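Local structure of AlyGC (5GKD) at residues H304-N308 against A334-S339; S339-L345 against I364-L370; N203-R208 against I417-V422. The protein cleaves the polysaccharide alginate as a lyase of polysaccharide lyase family 6, presumably by beta-elimination. One frame throughout, in Å; residues are numbered along the deposited sequence.

Contact 1 (H304-N308 against A334-S339)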
# COMPACT_ATOMS: atom_id res chain seq x y z
N HIS A 304 32.90 12.98 11.01
CA HIS A 304 34.28 13.16 11.41
C HIS A 304 34.56 14.60 11.81
O HIS A 304 34.12 15.51 11.17
CB HIS A 304 35.23 12.67 10.34
CG HIS A 304 35.04 11.23 10.00
ND1 HIS A 304 33.95 10.78 9.31
CD2 HIS A 304 35.80 10.15 10.26
CE1 HIS A 304 34.05 9.48 9.16
NE2 HIS A 304 35.15 9.08 9.74
N GLN A 305 35.29 14.76 12.90
CA GLN A 305 35.59 16.06 13.47
C GLN A 305 36.17 17.01 12.43
O GLN A 305 37.02 16.62 11.62
CB GLN A 305 36.57 15.88 14.63
CG GLN A 305 37.08 17.16 15.29
CD GLN A 305 38.08 16.87 16.39
OE1 GLN A 305 39.01 16.09 16.20
NE2 GLN A 305 37.90 17.49 17.55
N VAL A 306 35.71 18.26 12.45
CA VAL A 306 36.31 19.27 11.59
C VAL A 306 37.71 19.59 12.08
O VAL A 306 37.91 19.95 13.25
CB VAL A 306 35.43 20.53 11.54
CG1 VAL A 306 36.19 21.65 10.87
CG2 VAL A 306 34.18 20.25 10.78
N ASP A 307 38.68 19.47 11.19
CA ASP A 307 40.10 19.57 11.52
C ASP A 307 40.77 20.27 10.35
O ASP A 307 40.70 19.79 9.22
CB ASP A 307 40.69 18.17 11.73
CG ASP A 307 42.13 18.19 12.20
OD1 ASP A 307 42.74 19.27 12.30
OD2 ASP A 307 42.65 17.08 12.47
N ASN A 308 41.38 21.43 10.61
CA ASN A 308 42.09 22.19 9.59
C ASN A 308 41.16 22.61 8.44
O ASN A 308 41.50 22.50 7.26
CB ASN A 308 43.29 21.38 9.06
CG ASN A 308 44.22 22.21 8.19
OD1 ASN A 308 44.35 23.40 8.37
ND2 ASN A 308 44.86 21.56 7.23
N ALA A 334 32.99 16.09 19.47
CA ALA A 334 34.30 16.53 19.01
C ALA A 334 34.13 17.86 18.27
O ALA A 334 33.67 17.88 17.12
CB ALA A 334 34.95 15.47 18.11
N ALA A 335 34.50 18.96 18.93
CA ALA A 335 34.38 20.30 18.38
C ALA A 335 35.48 20.58 17.37
O ALA A 335 36.49 19.88 17.32
CB ALA A 335 34.41 21.33 19.52
N PRO A 336 35.30 21.59 16.52
CA PRO A 336 36.27 21.85 15.45
C PRO A 336 37.65 22.25 15.99
O PRO A 336 37.76 23.01 16.95
CB PRO A 336 35.64 23.00 14.66
CG PRO A 336 34.20 22.97 15.00
CD PRO A 336 34.11 22.46 16.41
N ILE A 337 38.71 21.76 15.33
CA ILE A 337 40.07 22.06 15.76
C ILE A 337 40.93 22.52 14.59
O ILE A 337 40.61 22.33 13.41
CB ILE A 337 40.75 20.86 16.46
CG1 ILE A 337 40.64 19.59 15.61
CG2 ILE A 337 40.13 20.64 17.82
CD1 ILE A 337 41.50 18.42 16.11
N ASN A 338 42.04 23.18 14.94
CA ASN A 338 43.08 23.61 13.99
C ASN A 338 42.53 24.34 12.77
O ASN A 338 43.11 24.27 11.69
CB ASN A 338 43.93 22.43 13.53
CG ASN A 338 44.50 21.66 14.68
OD1 ASN A 338 45.04 22.22 15.62
ND2 ASN A 338 44.36 20.34 14.63
N SER A 339 41.43 25.07 12.92
CA SER A 339 40.78 25.67 11.77
C SER A 339 40.96 27.19 11.77
O SER A 339 41.40 27.79 12.75
CB SER A 339 39.30 25.29 11.75
OG SER A 339 39.19 23.90 11.54
O HOH W 1 34.17 19.40 14.56
O HOH W 2 45.57 24.68 10.99

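Contact 2 (S339-L345 against I364-L370)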
# COMPACT_ATOMS: atom_id res chain seq x y z
N SER A 339 41.43 25.07 12.92
CA SER A 339 40.78 25.67 11.77
C SER A 339 40.96 27.19 11.77
O SER A 339 41.40 27.79 12.75
CB SER A 339 39.30 25.29 11.75
OG SER A 339 39.19 23.90 11.54
N ASN A 340 40.59 27.81 10.65
CA ASN A 340 40.81 29.24 10.43
C ASN A 340 39.69 29.83 9.59
O ASN A 340 39.36 29.29 8.53
CB ASN A 340 42.15 29.50 9.75
CG ASN A 340 43.33 29.23 10.67
OD1 ASN A 340 43.72 30.09 11.46
ND2 ASN A 340 43.89 28.03 10.59
N MET A 341 39.15 30.96 10.03
CA MET A 341 38.14 31.70 9.28
C MET A 341 38.57 33.17 9.17
O MET A 341 38.53 33.90 10.17
CB MET A 341 36.77 31.57 9.96
CG MET A 341 35.66 32.28 9.23
SD MET A 341 34.03 31.62 9.61
CE MET A 341 33.01 32.83 8.76
N ASN A 342 38.96 33.59 7.96
CA ASN A 342 39.61 34.88 7.74
C ASN A 342 39.03 35.59 6.53
O ASN A 342 38.58 34.96 5.57
CB ASN A 342 41.11 34.76 7.48
CG ASN A 342 41.77 33.70 8.31
OD1 ASN A 342 41.68 33.73 9.53
ND2 ASN A 342 42.42 32.75 7.65
N ASN A 343 39.09 36.93 6.56
CA ASN A 343 38.84 37.78 5.40
C ASN A 343 37.46 37.57 4.79
O ASN A 343 37.25 37.80 3.60
CB ASN A 343 39.93 37.60 4.34
CG ASN A 343 41.29 38.02 4.86
OD1 ASN A 343 42.06 37.20 5.34
ND2 ASN A 343 41.58 39.31 4.78
N ASN A 344 36.50 37.14 5.61
CA ASN A 344 35.13 37.01 5.18
C ASN A 344 34.36 38.32 5.39
O ASN A 344 34.78 39.20 6.13
CB ASN A 344 34.46 35.85 5.92
CG ASN A 344 35.14 34.51 5.63
OD1 ASN A 344 34.98 33.94 4.56
ND2 ASN A 344 35.93 34.03 6.57
N LEU A 345 33.23 38.42 4.71
CA LEU A 345 32.39 39.61 4.76
C LEU A 345 30.97 39.17 5.07
O LEU A 345 30.38 38.38 4.32
CB LEU A 345 32.45 40.39 3.45
CG LEU A 345 31.43 41.51 3.26
CD1 LEU A 345 31.69 42.69 4.17
CD2 LEU A 345 31.42 41.99 1.81
N ILE A 364 38.67 27.25 16.23
CA ILE A 364 38.61 28.05 15.02
C ILE A 364 39.21 29.41 15.34
O ILE A 364 38.69 30.13 16.20
CB ILE A 364 37.16 28.23 14.52
CG1 ILE A 364 36.43 26.89 14.34
CG2 ILE A 364 37.14 29.03 13.24
CD1 ILE A 364 34.97 27.09 13.97
N LYS A 365 40.26 29.80 14.62
CA LYS A 365 40.83 31.13 14.81
C LYS A 365 40.26 32.07 13.76
O LYS A 365 40.33 31.80 12.56
CB LYS A 365 42.36 31.13 14.78
CG LYS A 365 42.93 32.06 15.91
CD LYS A 365 44.11 32.93 15.46
CE LYS A 365 44.15 34.29 16.20
NZ LYS A 365 44.24 34.28 17.70
N PHE A 366 39.69 33.16 14.23
CA PHE A 366 39.06 34.17 13.40
C PHE A 366 40.02 35.35 13.26
O PHE A 366 40.59 35.80 14.25
CB PHE A 366 37.74 34.63 14.02
CG PHE A 366 36.72 33.52 14.21
CD1 PHE A 366 36.75 32.72 15.33
CD2 PHE A 366 35.75 33.29 13.25
CE1 PHE A 366 35.81 31.71 15.50
CE2 PHE A 366 34.82 32.28 13.41
CZ PHE A 366 34.84 31.49 14.54
N LYS A 367 40.17 35.84 12.04
CA LYS A 367 41.05 36.96 11.77
C LYS A 367 40.52 37.77 10.60
O LYS A 367 40.11 37.19 9.59
CB LYS A 367 42.46 36.48 11.45
CG LYS A 367 43.49 36.97 12.39
CD LYS A 367 44.73 36.13 12.27
CE LYS A 367 45.90 36.82 12.99
NZ LYS A 367 45.60 37.24 14.40
N ASP A 368 40.51 39.09 10.74
CA ASP A 368 40.23 39.98 9.62
C ASP A 368 38.88 39.69 8.95
O ASP A 368 38.79 39.68 7.72
CB ASP A 368 41.35 39.94 8.58
CG ASP A 368 42.67 40.39 9.15
OD1 ASP A 368 42.67 41.34 9.96
OD2 ASP A 368 43.72 39.79 8.81
N ASN A 369 37.84 39.45 9.74
CA ASN A 369 36.49 39.36 9.19
C ASN A 369 35.76 40.68 9.41
O ASN A 369 35.90 41.30 10.46
CB ASN A 369 35.71 38.21 9.83
CG ASN A 369 36.38 36.88 9.60
OD1 ASN A 369 36.38 36.35 8.49
ND2 ASN A 369 36.96 36.33 10.66
N LEU A 370 34.99 41.11 8.41
CA LEU A 370 34.33 42.40 8.42
C LEU A 370 32.82 42.22 8.53
O LEU A 370 32.22 41.43 7.78
CB LEU A 370 34.66 43.23 7.17
CG LEU A 370 34.13 44.66 7.20
CD1 LEU A 370 34.81 45.46 8.31
CD2 LEU A 370 34.32 45.38 5.87
O HOH W 3 44.15 37.54 7.42

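Contact 3 (N203-R208 against I417-V422)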
# COMPACT_ATOMS: atom_id res chain seq x y z
N ASN A 203 30.64 25.08 -13.00
CA ASN A 203 29.76 25.82 -13.92
C ASN A 203 28.44 25.12 -14.16
O ASN A 203 27.87 25.21 -15.25
CB ASN A 203 30.48 26.11 -15.24
CG ASN A 203 31.51 27.22 -15.11
OD1 ASN A 203 32.70 27.00 -15.30
ND2 ASN A 203 31.05 28.40 -14.73
N ASN A 204 27.91 24.42 -13.16
CA ASN A 204 26.56 23.89 -13.24
C ASN A 204 25.59 24.85 -12.57
O ASN A 204 25.95 25.66 -11.72
CB ASN A 204 26.47 22.52 -12.57
CG ASN A 204 27.50 21.57 -13.10
OD1 ASN A 204 27.31 20.97 -14.16
ND2 ASN A 204 28.60 21.43 -12.38
N TYR A 205 24.33 24.74 -12.97
CA TYR A 205 23.25 25.55 -12.44
C TYR A 205 22.28 24.61 -11.74
O TYR A 205 21.71 23.71 -12.38
CB TYR A 205 22.57 26.33 -13.56
CG TYR A 205 21.76 27.50 -13.09
CD1 TYR A 205 20.47 27.33 -12.65
CD2 TYR A 205 22.30 28.79 -13.07
CE1 TYR A 205 19.73 28.38 -12.22
CE2 TYR A 205 21.56 29.86 -12.65
CZ TYR A 205 20.27 29.64 -12.21
OH TYR A 205 19.48 30.67 -11.75
N PHE A 206 22.12 24.79 -10.44
CA PHE A 206 21.18 24.03 -9.63
C PHE A 206 19.97 24.91 -9.34
O PHE A 206 20.04 25.86 -8.54
CB PHE A 206 21.83 23.56 -8.33
CG PHE A 206 23.01 22.64 -8.52
CD1 PHE A 206 24.25 23.14 -8.83
CD2 PHE A 206 22.86 21.27 -8.35
CE1 PHE A 206 25.35 22.29 -8.99
CE2 PHE A 206 23.96 20.42 -8.51
CZ PHE A 206 25.20 20.93 -8.83
N ASP A 207 18.87 24.61 -9.99
CA ASP A 207 17.65 25.42 -10.01
C ASP A 207 16.59 24.69 -9.19
O ASP A 207 16.03 23.69 -9.65
CB ASP A 207 17.20 25.64 -11.46
CG ASP A 207 15.94 26.50 -11.58
OD1 ASP A 207 15.66 27.34 -10.70
OD2 ASP A 207 15.25 26.35 -12.60
N ARG A 208 16.33 25.18 -7.98
CA ARG A 208 15.33 24.62 -7.07
C ARG A 208 15.51 23.12 -6.85
O ARG A 208 14.56 22.34 -6.90
CB ARG A 208 13.92 24.91 -7.57
CG ARG A 208 13.55 26.37 -7.55
CD ARG A 208 13.48 26.87 -8.94
NE ARG A 208 12.15 27.15 -9.37
CZ ARG A 208 11.78 27.25 -10.64
NH1 ARG A 208 12.64 27.05 -11.63
NH2 ARG A 208 10.52 27.53 -10.91
N ILE A 417 27.65 31.70 -13.72
CA ILE A 417 27.02 31.15 -14.91
C ILE A 417 25.52 31.39 -14.86
O ILE A 417 24.89 31.33 -13.79
CB ILE A 417 27.37 29.66 -15.07
CG1 ILE A 417 26.96 29.18 -16.46
CG2 ILE A 417 26.75 28.82 -13.98
CD1 ILE A 417 28.03 28.36 -17.13
N GLY A 418 24.94 31.72 -16.01
CA GLY A 418 23.53 32.00 -16.09
C GLY A 418 22.69 30.77 -16.40
O GLY A 418 23.18 29.77 -16.88
N LYS A 419 21.40 30.87 -16.09
CA LYS A 419 20.49 29.77 -16.36
C LYS A 419 20.44 29.42 -17.85
O LYS A 419 20.24 28.26 -18.20
CB LYS A 419 19.09 30.10 -15.84
CG LYS A 419 18.05 28.98 -15.97
CD LYS A 419 16.76 29.37 -15.28
CE LYS A 419 15.73 28.28 -15.33
NZ LYS A 419 14.41 28.74 -14.79
N ASP A 420 20.62 30.41 -18.73
CA ASP A 420 20.55 30.14 -20.16
C ASP A 420 21.92 29.87 -20.78
O ASP A 420 22.01 29.72 -21.99
CB ASP A 420 19.83 31.27 -20.89
CG ASP A 420 20.25 32.65 -20.42
OD1 ASP A 420 21.47 32.93 -20.33
OD2 ASP A 420 19.34 33.46 -20.15
N GLU A 421 22.97 29.77 -19.97
CA GLU A 421 24.27 29.35 -20.47
C GLU A 421 24.57 27.90 -20.15
O GLU A 421 25.71 27.46 -20.26
CB GLU A 421 25.37 30.22 -19.88
CG GLU A 421 25.15 31.69 -20.09
CD GLU A 421 26.19 32.49 -19.37
OE1 GLU A 421 27.22 32.82 -19.98
OE2 GLU A 421 25.99 32.75 -18.18
N VAL A 422 23.56 27.16 -19.75
CA VAL A 422 23.72 25.82 -19.23
C VAL A 422 22.64 24.96 -19.87
O VAL A 422 21.63 25.46 -20.35
CB VAL A 422 23.64 25.91 -17.69
CG1 VAL A 422 23.10 24.76 -17.13
CG2 VAL A 422 25.02 26.18 -17.07
O HOH W 4 14.71 29.53 -12.06

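Contact 1 (H304-N308 against A334-S339)
Q305 spans A334, A335 and I337 with one extended side chain. Its CG stands anti to the backbone N (chi1 175°), and this carries the chain over A334 and A335 toward I337. CB packs 3.9 Å from the methyl carbon CB of A334, and CG passes 3.4 Å from the carbonyl oxygen O of A335. The two ends of the amide meet different partners. NE2 donates to A335 O at 2.8 Å, in the carbonyl plane but bent at the hydrogen (145°), while OE1 rests 3.4 Å from CD1 of I337, whose side chain crosses that of Q305 at about a right angle.

Further along, a single backbone bridge pairs D307 with I337: I337 N donates to V306 O at 2.9 Å, and N308 N to I337 O at 3.0 Å. I337 O is held twice, because the OG of S339 reaches it from the opposite face of its carbonyl plane. N338 ND2 meets D307 OD1 from above the carboxylate plane in a nearly straight bond (170°). A water joins V306 N to A334 O where the backbones do not pair directly.

On the inner side V306 packs on P336, and both side chains touch V291 of strand 289-292. N308 ND2 bonds to D269 in the preceding coil. The two segments run side by side into strands 310-317 and 339-347, which are themselves parallel neighbours.

Contact 2 (S339-L345 against I364-L370)
The F366 ring meets M341 obliquely: M341 CB is 3.9 Å from CD2 of F366, and SD is 5.2 Å from the ring centroid in a Met-aromatic contact. One face of the ring carries CG2 of I364, 3.6 Å above the plane and offset toward the rim; F324 meets the ring edge-to-face, and the ring of F383 lies against it at a slant. The residues belong to adjacent parallel strands in successive coils of the parallel beta-helix that this lyase family shares with pectate lyases. M341 reaches the ring with CG anti to its own N (chi1 -178°) and the rest of the chain extended.

The other flat groups, the amides of N344 and N369, do pair, and they fit an asparagine ladder of the kind known from those enzymes. The two side chains lie alongside each other with planes only 11° apart. N369 OD1 takes two hydrogen bonds from N344, from N and from ND2, each 3.0 Å and arriving on opposite faces of its plane. N344 passes the pattern back to the coil before, where its OD1 accepts from N314 N and its ND2 also donates to I311 O.

Beyond the turn the leucines L345 and L370 run side by side, CD1 of L345 4.1 Å from CD2 of L370. M341 O closes the arrangement: K367 N reaches it from one face, and N369 ND2 from the other at 2.9 Å.

Contact 3 (N203-R208 against I417-V422)
Y205 lies under K419, whose CB sits over one face of the ring, 4.0 Å from the Y205 centroid, as a CH-pi contact. I417 O comes to the ring edge in plane, 3.7 Å from CD2 of Y205. Around this tight centre I417 CD1 packs 3.8 Å from CB of N203, V422 CG1 touches CB of Y205, and V422 CG2 presses on the backbone oxygen of N203. With an alanine at Y205, a gap is likely to open beneath CA and CB of K419, and I417 O would lose the ring edge it meets.

The far end is looser and wetter. K419, extended along its whole length, brings NZ to D207 OD2 at 3.3 Å, a weak bond within a salt bridge, while a water links NZ (2.9 Å) to D207 OD1. R208 NH1 grips both carboxylate oxygens of D207 and its NH2 pairs with E431; Y170 OH also bonds D207 OD2. The carboxylate would thus probably offset the two nearby positive charges.

Y205 and D207 are outward-facing residues on one strand of the parallel beta-helix, and the 417-422 loop, from much later in the chain, is laid across them on the outside of the coils.

In the fold
From the N terminus, strand 200-207 comes first, and its contact 3 waits more than two hundred residues for the 417-422 loop, closing the widest loop of the three. Contacts 1 and 2 nest inside it in series. Contact 1 closes when the chain, after strands 310-317 and 322-326, returns as 334-339 beside 304-308; contact 2 opens at the shared S339 and closes one coil later on strand 364-372. The two touch where P336 packs on I364, with centres about 15 Å apart. Contact 3 lies about 30 Å or more from both, centre to centre: it fastens a late loop to the middle coils, while contacts 1 and 2 join successive later coils.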